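Side-chain contact in uncharacterized protein (Enterococcus faecalis, PDB 3D3Y), which is of unknown function but contains a domain of the peptidase M16 inactive-domain family and may bind a metal ion: residues P216-K219 with Q220-F223. Numbering follows the deposited sequence. Where two conformers were deposited one is given.
Sequences PLFK and QLPF
Phe218 O is gripped twice, by the backbone N-H of Leu221 and by a water. Leu221 N lies 3.0 Å from Phe218 O, and the N-H points at it nearly straight, at 165°. The water donates to the same oxygen and also to Leu221 O, its oxygen 2.6 Å from Leu221 O, so it bridges the two carbonyls. One residue back, Gln220 N bonds to Leu217 O at 3.0 Å. Both hydrogen bonds run from a residue to the one three before it, a spacing like that of a 3-10 turn, where the chain leaves helix 211-219. In the conformer given, Gln220 has CG anti to its carbonyl carbon (chi1 -66°) and runs extended back along the turn. Its CB and CG then lie against Leu217 O. Phe218 and Leu221 lie side by side and point the same way. Leu221 CD2 sits at the edge of the Phe218 ring, close to its plane and 3.8 Å from Phe218 CD2. Pro222 then centres an inverse gamma turn. Phe218 and Leu221 both rest on Val110 of helix 105-118. Phe218 also packs on Ile203 and Val205 of strand 200-207 and Leu14 of strand 12-18, joining the end of helix 211-219 to the sheet that holds both strands.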
loop_
_atom_site.group_PDB
_atom_site.type_symbol
_atom_site.label_atom_id
_atom_site.label_comp_id
_atom_site.label_asym_id
_atom_site.label_seq_id
_atom_site.Cartn_x
_atom_site.Cartn_y
_atom_site.Cartn_z
ATOM N N PRO A 216 10.568 -23.860 16.758
ATOM C CA PRO A 216 10.451 -23.811 18.228
ATOM C C PRO A 216 10.354 -22.382 18.771
ATOM O O PRO A 216 9.500 -22.113 19.625
ATOM C CB PRO A 216 11.740 -24.472 18.714
ATOM C CG PRO A 216 12.199 -25.314 17.577
ATOM C CD PRO A 216 11.747 -24.633 16.323
ATOM N N LEU A 217 11.182 -21.464 18.265
ATOM C CA LEU A 217 11.116 -20.072 18.740
ATOM C C LEU A 217 9.711 -19.500 18.565
ATOM O O LEU A 217 9.113 -18.999 19.524
ATOM C CB LEU A 217 12.165 -19.168 18.058
ATOM C CG LEU A 217 13.616 -19.644 18.200
ATOM C CD1 LEU A 217 14.563 -18.672 17.508
ATOM C CD2 LEU A 217 13.990 -19.851 19.664
ATOM N N PHE A 218 9.179 -19.604 17.347
ATOM C CA PHE A 218 7.899 -18.979 17.053
ATOM C C PHE A 218 6.716 -19.652 17.731
ATOM O O PHE A 218 5.693 -19.014 18.000
ATOM C CB PHE A 218 7.704 -18.776 15.542
ATOM C CG PHE A 218 8.331 -17.523 15.051
ATOM C CD1 PHE A 218 9.537 -17.558 14.368
ATOM C CD2 PHE A 218 7.747 -16.289 15.328
ATOM C CE1 PHE A 218 10.140 -16.352 13.938
ATOM C CE2 PHE A 218 8.337 -15.098 14.915
ATOM C CZ PHE A 218 9.524 -15.126 14.216
ATOM N N LYS A 219 6.873 -20.927 18.053
ATOM C CA LYS A 219 5.836 -21.630 18.784
ATOM C C LYS A 219 5.617 -21.019 20.170
ATOM O O LYS A 219 4.569 -21.242 20.761
ATOM C CB LYS A 219 6.130 -23.138 18.865
ATOM C CG LYS A 219 5.989 -23.892 17.513
ATOM C CD LYS A 219 4.577 -24.411 17.234
ATOM C CE LYS A 219 4.167 -25.461 18.248
ATOM N NZ LYS A 219 3.168 -26.465 17.715
ATOM N N GLN A 220 6.585 -20.240 20.669
ATOM C CA GLN A 220 6.510 -19.541 21.966
ATOM C C GLN A 220 5.524 -18.380 21.946
ATOM O O GLN A 220 5.195 -17.819 22.986
ATOM C CB GLN A 220 7.881 -18.963 22.371
ATOM C CG GLN A 220 8.988 -19.990 22.682
ATOM C CD GLN A 220 10.406 -19.401 22.659
ATOM O OE1 GLN A 220 10.638 -18.261 22.221
ATOM N NE2 GLN A 220 11.370 -20.200 23.115
ATOM N N LEU A 221 5.103 -17.960 20.759
ATOM C CA LEU A 221 4.153 -16.829 20.676
ATOM C C LEU A 221 2.728 -17.346 20.900
ATOM O O LEU A 221 2.214 -18.135 20.099
ATOM C CB LEU A 221 4.309 -16.086 19.339
ATOM C CG LEU A 221 5.398 -14.997 19.286
ATOM C CD1 LEU A 221 6.740 -15.447 19.844
ATOM C CD2 LEU A 221 5.549 -14.423 17.852
ATOM N N PRO A 222 2.086 -16.943 22.023
ATOM C CA PRO A 222 0.862 -17.683 22.363
ATOM C C PRO A 222 -0.402 -17.262 21.589
ATOM O O PRO A 222 -1.393 -16.878 22.214
ATOM C CB PRO A 222 0.707 -17.418 23.880
ATOM C CG PRO A 222 1.324 -16.038 24.077
ATOM C CD PRO A 222 2.410 -15.895 23.020
ATOM N N PHE A 223 -0.372 -17.383 20.257
ATOM C CA PHE A 223 -1.547 -17.104 19.406
ATOM C C PHE A 223 -2.588 -18.154 19.625
ATOM O O PHE A 223 -2.280 -19.345 19.676
ATOM C CB PHE A 223 -1.193 -17.114 17.912
ATOM C CG PHE A 223 -0.371 -15.919 17.469
ATOM C CD1 PHE A 223 -0.953 -14.670 17.339
ATOM C CD2 PHE A 223 0.971 -16.064 17.199
ATOM C CE1 PHE A 223 -0.187 -13.565 16.938
ATOM C CE2 PHE A 223 1.743 -14.998 16.818
ATOM C CZ PHE A 223 1.170 -13.737 16.667
HETATM O O HOH W 1 2.587 -19.517 17.912
#